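Local coordinates for putative peptide ABC-transport system periplasmic peptide-binding protein (Campylobacter jejuni, PDB 4OET), which probably serves as the periplasmic solute-binding component of an ABC importer, perhaps for peptides, and can bind metal ions, at residues N274-Y279 / A458-A463; W336-D341 / F372-V377. All blocks are in the same frame, centred on the assembly; numbering follows the deposited sequence.

Contact 1: residues N274-Y279 / A458-A463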
loop_
_atom_site.group_PDB
_atom_site.type_symbol
_atom_site.label_atom_id
_atom_site.label_comp_id
_atom_site.label_asym_id
_atom_site.label_seq_id
_atom_site.Cartn_x
_atom_site.Cartn_y
_atom_site.Cartn_z
ATOM N N ASN A 274 -22.206 6.570 5.093
ATOM C CA ASN A 274 -23.205 5.502 5.056
ATOM C C ASN A 274 -22.659 4.144 4.668
ATOM O O ASN A 274 -22.987 3.140 5.293
ATOM C CB ASN A 274 -24.340 5.873 4.109
ATOM C CG ASN A 274 -25.025 7.140 4.520
ATOM O OD1 ASN A 274 -25.211 8.043 3.711
ATOM N ND2 ASN A 274 -25.391 7.231 5.796
ATOM N N LEU A 275 -21.858 4.106 3.612
ATOM C CA LEU A 275 -21.240 2.855 3.210
ATOM C C LEU A 275 -20.148 2.469 4.184
ATOM O O LEU A 275 -20.018 1.300 4.550
ATOM C CB LEU A 275 -20.657 2.950 1.800
ATOM C CG LEU A 275 -20.011 1.644 1.319
ATOM C CD1 LEU A 275 -21.059 0.538 1.240
ATOM C CD2 LEU A 275 -19.317 1.832 -0.024
ATOM N N LEU A 276 -19.364 3.461 4.598
ATOM C CA LEU A 276 -18.152 3.203 5.355
ATOM C C LEU A 276 -18.290 3.547 6.854
ATOM O O LEU A 276 -17.344 3.386 7.627
ATOM C CB LEU A 276 -17.008 3.980 4.716
ATOM C CG LEU A 276 -16.570 3.310 3.407
ATOM C CD1 LEU A 276 -15.834 4.297 2.498
ATOM C CD2 LEU A 276 -15.743 2.046 3.658
ATOM N N HIS A 277 -19.475 4.009 7.248
ATOM C CA HIS A 277 -19.795 4.252 8.651
ATOM C C HIS A 277 -18.816 5.210 9.328
ATOM O O HIS A 277 -18.371 4.976 10.461
ATOM C CB HIS A 277 -19.828 2.918 9.387
ATOM C CG HIS A 277 -20.810 1.953 8.808
ATOM N ND1 HIS A 277 -22.147 1.942 9.151
ATOM C CD2 HIS A 277 -20.654 0.983 7.875
ATOM C CE1 HIS A 277 -22.766 0.997 8.467
ATOM N NE2 HIS A 277 -21.882 0.400 7.684
ATOM N N ASP A 278 -18.448 6.258 8.593
ATOM C CA ASP A 278 -17.555 7.316 9.074
ATOM C C ASP A 278 -16.185 6.767 9.470
ATOM O O ASP A 278 -15.394 7.469 10.102
ATOM C CB ASP A 278 -18.167 8.053 10.276
ATOM C CG ASP A 278 -19.368 8.897 9.900
ATOM O OD1 ASP A 278 -20.420 8.726 10.550
ATOM O OD2 ASP A 278 -19.272 9.735 8.979
ATOM N N TYR A 279 -15.903 5.521 9.088
ATOM C CA TYR A 279 -14.611 4.896 9.373
ATOM C C TYR A 279 -13.662 5.090 8.199
ATOM O O TYR A 279 -12.997 4.155 7.749
ATOM C CB TYR A 279 -14.782 3.405 9.672
ATOM C CG TYR A 279 -14.107 2.961 10.953
ATOM C CD1 TYR A 279 -12.845 2.397 10.928
ATOM C CD2 TYR A 279 -14.731 3.119 12.184
ATOM C CE1 TYR A 279 -12.219 1.991 12.088
ATOM C CE2 TYR A 279 -14.108 2.713 13.360
ATOM C CZ TYR A 279 -12.850 2.151 13.298
ATOM O OH TYR A 279 -12.207 1.742 14.443
ATOM N N ALA A 458 -12.415 7.606 -1.142
ATOM C CA ALA A 458 -12.205 7.608 0.295
ATOM C C ALA A 458 -10.865 7.027 0.710
ATOM O O ALA A 458 -10.414 6.035 0.147
ATOM C CB ALA A 458 -13.341 6.842 0.986
ATOM N N TYR A 459 -10.233 7.650 1.706
ATOM C CA TYR A 459 -9.130 7.016 2.435
ATOM C C TYR A 459 -9.736 6.125 3.514
ATOM O O TYR A 459 -10.701 6.515 4.166
ATOM C CB TYR A 459 -8.195 8.051 3.068
ATOM C CG TYR A 459 -7.155 8.619 2.133
ATOM C CD1 TYR A 459 -5.844 8.161 2.160
ATOM C CD2 TYR A 459 -7.477 9.632 1.247
ATOM C CE1 TYR A 459 -4.885 8.687 1.312
ATOM C CE2 TYR A 459 -6.529 10.164 0.392
ATOM C CZ TYR A 459 -5.236 9.689 0.429
ATOM O OH TYR A 459 -4.293 10.220 -0.415
ATOM N N LEU A 460 -9.175 4.937 3.696
ATOM C CA LEU A 460 -9.746 3.944 4.607
ATOM C C LEU A 460 -9.125 3.982 6.013
ATOM O O LEU A 460 -7.915 4.169 6.163
ATOM C CB LEU A 460 -9.577 2.549 3.997
ATOM C CG LEU A 460 -10.704 1.965 3.139
ATOM C CD1 LEU A 460 -11.599 3.044 2.552
ATOM C CD2 LEU A 460 -10.141 1.056 2.050
ATOM N N ASP A 461 -9.958 3.857 7.040
ATOM C CA ASP A 461 -9.458 3.513 8.369
ATOM C C ASP A 461 -9.699 2.037 8.616
ATOM O O ASP A 461 -10.640 1.454 8.069
ATOM C CB ASP A 461 -10.124 4.319 9.488
ATOM C CG ASP A 461 -9.535 5.703 9.651
ATOM O OD1 ASP A 461 -8.500 5.993 9.013
ATOM O OD2 ASP A 461 -10.078 6.478 10.470
ATOM N N PHE A 462 -8.846 1.429 9.428
ATOM C CA PHE A 462 -9.003 0.018 9.742
ATOM C C PHE A 462 -9.123 -0.167 11.247
ATOM O O PHE A 462 -8.557 0.611 12.022
ATOM C CB PHE A 462 -7.842 -0.784 9.173
ATOM C CG PHE A 462 -7.771 -0.744 7.664
ATOM C CD1 PHE A 462 -6.937 0.161 7.016
ATOM C CD2 PHE A 462 -8.538 -1.613 6.898
ATOM C CE1 PHE A 462 -6.861 0.196 5.628
ATOM C CE2 PHE A 462 -8.479 -1.581 5.510
ATOM C CZ PHE A 462 -7.634 -0.674 4.871
ATOM N N ALA A 463 -9.899 -1.166 11.655
ATOM C CA ALA A 463 -10.138 -1.404 13.069
ATOM C C ALA A 463 -9.333 -2.597 13.557
ATOM O O ALA A 463 -9.648 -3.744 13.236
ATOM C CB ALA A 463 -11.613 -1.626 13.324
#
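Y279 lays its ring along 458-463 of strand 454-467, reaching past D461 and F462 as far as A463. The ring and the D461 side chain cross at about a right angle, ring and carboxylate planes 89° apart, and CD1 of Y279 rests 3.6 Å from CB of D461. Further out, the carbonyl oxygens of D461 and F462 and C of F462 lie at the ring's edge: CE1 of Y279 is 3.9 Å from C of F462. At the far end OH of Y279 comes within 3.6 Å of CB of A463, where a small methyl leaves room for the phenol. The chi1 of -129°, away from the usual staggered values, swings the ring along the strand.

The carboxylate of D461 turns elsewhere. Its CG stands beside the backbone N, and OD2 forms a salt bridge with R235. That arginine also makes a cation-pi contact with Y279 and hydrogen-bonds to O of D278, so one guanidinium joins both segments. Between the backbones, N of D461 donates to O of Y279 at 3.1 Å, moderately bent at 149° and with the donor tilted from the carbonyl plane.

Toward the A458 end the contact turns apolar. L276 sends CD1 to CB of A458, 3.9 Å away, while its CD2 meets CD1 of L460 more loosely at 4.4 Å. A branched leucine can touch two strand residues at once, and alanine lets the turn come close.

L276 to Y279 form a type I' turn, closed by N of Y279 donating to O of L276, with H277 and D278 both at positive phi. The turn takes the chain from helix 268-275 into strand 280-282, which pairs antiparallel with 454-467: a helix-to-strand connection packed against the mixed sheet of this solute-binding fold.

Contact 2: residues W336-D341 / F372-V377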
loop_
_atom_site.group_PDB
_atom_site.type_symbol
_atom_site.label_atom_id
_atom_site.label_comp_id
_atom_site.label_asym_id
_atom_site.label_seq_id
_atom_site.Cartn_x
_atom_site.Cartn_y
_atom_site.Cartn_z
ATOM N N TRP A 336 -15.912 -1.153 -13.917
ATOM C CA TRP A 336 -15.465 -2.496 -13.563
ATOM C C TRP A 336 -14.910 -2.572 -12.148
ATOM O O TRP A 336 -14.225 -1.659 -11.672
ATOM C CB TRP A 336 -14.412 -2.996 -14.543
ATOM C CG TRP A 336 -14.944 -3.348 -15.897
ATOM C CD1 TRP A 336 -15.542 -2.510 -16.779
ATOM C CD2 TRP A 336 -14.896 -4.635 -16.529
ATOM N NE1 TRP A 336 -15.878 -3.192 -17.923
ATOM C CE2 TRP A 336 -15.490 -4.498 -17.795
ATOM C CE3 TRP A 336 -14.402 -5.885 -16.146
ATOM C CZ2 TRP A 336 -15.609 -5.570 -18.688
ATOM C CZ3 TRP A 336 -14.525 -6.947 -17.027
ATOM C CH2 TRP A 336 -15.122 -6.783 -18.285
ATOM N N ALA A 337 -15.241 -3.670 -11.477
ATOM C CA ALA A 337 -14.737 -3.943 -10.147
ATOM C C ALA A 337 -14.401 -5.427 -10.000
ATOM O O ALA A 337 -15.033 -6.287 -10.625
ATOM C CB ALA A 337 -15.759 -3.522 -9.108
ATOM N N MET A 338 -13.404 -5.720 -9.170
ATOM C CA MET A 338 -13.085 -7.095 -8.815
ATOM C C MET A 338 -14.224 -7.681 -7.992
ATOM O O MET A 338 -14.641 -7.096 -6.995
ATOM C CB MET A 338 -11.768 -7.166 -8.033
ATOM C CG MET A 338 -10.565 -6.512 -8.724
ATOM S SD MET A 338 -10.130 -7.274 -10.307
ATOM C CE MET A 338 -8.354 -7.004 -10.313
ATOM N N SER A 339 -14.734 -8.831 -8.417
ATOM C CA SER A 339 -15.900 -9.432 -7.779
ATOM C C SER A 339 -15.596 -9.941 -6.371
ATOM O O SER A 339 -16.503 -10.145 -5.571
ATOM C CB SER A 339 -16.437 -10.580 -8.641
ATOM O OG SER A 339 -15.550 -11.686 -8.613
ATOM N N ASN A 340 -14.324 -10.158 -6.068
ATOM C CA ASN A 340 -13.961 -10.638 -4.743
ATOM C C ASN A 340 -13.702 -9.490 -3.768
ATOM O O ASN A 340 -13.342 -9.721 -2.613
ATOM C CB ASN A 340 -12.733 -11.548 -4.809
ATOM C CG ASN A 340 -11.608 -10.951 -5.622
ATOM O OD1 ASN A 340 -11.775 -10.616 -6.798
ATOM N ND2 ASN A 340 -10.452 -10.791 -4.988
ATOM N N ASP A 341 -13.888 -8.258 -4.231
ATOM C CA ASP A 341 -13.693 -7.098 -3.372
ATOM C C ASP A 341 -15.032 -6.405 -3.143
ATOM O O ASP A 341 -15.425 -5.515 -3.904
ATOM C CB ASP A 341 -12.679 -6.132 -3.990
ATOM C CG ASP A 341 -12.129 -5.140 -2.984
ATOM O OD1 ASP A 341 -10.938 -4.786 -3.099
ATOM O OD2 ASP A 341 -12.889 -4.686 -2.096
ATOM N N PHE A 372 -9.728 -10.435 -16.308
ATOM C CA PHE A 372 -9.804 -9.361 -17.292
ATOM C C PHE A 372 -8.624 -8.400 -17.170
ATOM O O PHE A 372 -7.914 -8.395 -16.165
ATOM C CB PHE A 372 -11.116 -8.586 -17.139
ATOM C CG PHE A 372 -11.235 -7.817 -15.841
ATOM C CD1 PHE A 372 -11.677 -8.442 -14.682
ATOM C CD2 PHE A 372 -10.922 -6.468 -15.787
ATOM C CE1 PHE A 372 -11.803 -7.735 -13.490
ATOM C CE2 PHE A 372 -11.042 -5.753 -14.604
ATOM C CZ PHE A 372 -11.485 -6.386 -13.452
ATOM N N ASP A 373 -8.446 -7.570 -18.193
ATOM C CA ASP A 373 -7.389 -6.560 -18.223
ATOM C C ASP A 373 -7.969 -5.202 -17.849
ATOM O O ASP A 373 -8.710 -4.602 -18.629
ATOM C CB ASP A 373 -6.750 -6.497 -19.618
ATOM C CG ASP A 373 -5.465 -5.680 -19.649
ATOM O OD1 ASP A 373 -5.282 -4.783 -18.798
ATOM O OD2 ASP A 373 -4.635 -5.921 -20.552
ATOM N N TYR A 374 -7.631 -4.701 -16.669
ATOM C CA TYR A 374 -8.278 -3.472 -16.198
ATOM C C TYR A 374 -7.623 -2.215 -16.763
ATOM O O TYR A 374 -7.962 -1.107 -16.368
ATOM C CB TYR A 374 -8.314 -3.408 -14.671
ATOM C CG TYR A 374 -7.032 -3.789 -13.987
ATOM C CD1 TYR A 374 -6.897 -5.020 -13.365
ATOM C CD2 TYR A 374 -5.960 -2.912 -13.947
ATOM C CE1 TYR A 374 -5.725 -5.372 -12.728
ATOM C CE2 TYR A 374 -4.782 -3.248 -13.311
ATOM C CZ TYR A 374 -4.669 -4.480 -12.703
ATOM O OH TYR A 374 -3.491 -4.815 -12.074
ATOM N N SER A 375 -6.643 -2.394 -17.640
ATOM C CA SER A 375 -6.121 -1.281 -18.427
ATOM C C SER A 375 -6.906 -1.155 -19.730
ATOM O O SER A 375 -6.681 -0.232 -20.512
ATOM C CB SER A 375 -4.635 -1.468 -18.725
ATOM O OG SER A 375 -4.427 -2.612 -19.533
ATOM N N LYS A 376 -7.827 -2.091 -19.955
ATOM C CA LYS A 376 -8.629 -2.109 -21.178
ATOM C C LYS A 376 -10.130 -1.943 -20.946
ATOM O O LYS A 376 -10.929 -2.228 -21.846
ATOM C CB LYS A 376 -8.402 -3.417 -21.942
ATOM C CG LYS A 376 -7.280 -3.381 -22.965
ATOM C CD LYS A 376 -5.934 -3.715 -22.345
ATOM C CE LYS A 376 -5.067 -4.498 -23.317
ATOM N NZ LYS A 376 -4.894 -3.779 -24.608
ATOM N N VAL A 377 -10.517 -1.507 -19.751
ATOM C CA VAL A 377 -11.928 -1.238 -19.475
ATOM C C VAL A 377 -12.141 0.265 -19.345
ATOM O O VAL A 377 -11.191 0.998 -19.070
ATOM C CB VAL A 377 -12.410 -1.956 -18.186
ATOM C CG1 VAL A 377 -12.226 -3.453 -18.327
ATOM C CG2 VAL A 377 -11.665 -1.444 -16.962
#
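W336, on strand 329-338, meets the loop 372-377 with two parts of its indole. V377 sets CG1 over the face of the five-membered ring, a CH-pi contact 3.4 Å from the centroid and only 10° off the normal. The six-membered ring lies against F372 at an oblique 46°, with CE3 of W336 over the face of the phenyl ring and 3.5 Å from CD2 of F372. A broad indole suits this place because it can serve a valine and a phenylalanine together, while its NE1 hydrogen-bonds to OE1 of E334.

M338, two residues on, bends at chi2 and chi3 and so brings its thioether to the loop. SD lies 3.5 Å from CZ of F372, an oblique Met-aromatic contact, and CE reaches 3.9 Å from CD1 of Y374. The ring of Y374 also stacks on F380 of strand 379-384. In F372 a chi1 of 66° places CG between the backbone N and carbonyl carbon, directing the ring toward W336 and M338.

Across the contact the attraction is probably mainly dispersive: aromatic faces, methyls and polarisable sulfur fit together, while S375 O hydrogen-bonds to H415 and V377 O to N247, and D373 orders the loop through an Asx turn.

How the contacts relate
From the N terminus, the chain reaches 274-279 first, as helix 268-275 ends and strand 280-282 begins. It then passes 336-341, at the end of strand 329-338, runs through helix 342-357 and strand 361-367, and returns at 372-377, where contact 2 closes a short loop. Only at 458-463, on strand 454-467, does contact 1 close its much longer one, so contact 2 is nested within it. Their centres lie about 22 Å apart and their nearest atoms about 8 Å, yet both reach the same mixed sheet. Contact 1 joins the turn after helix 268-275 to strand 454-467; contact 2 joins strand 329-338 to the loop leading into strand 379-384.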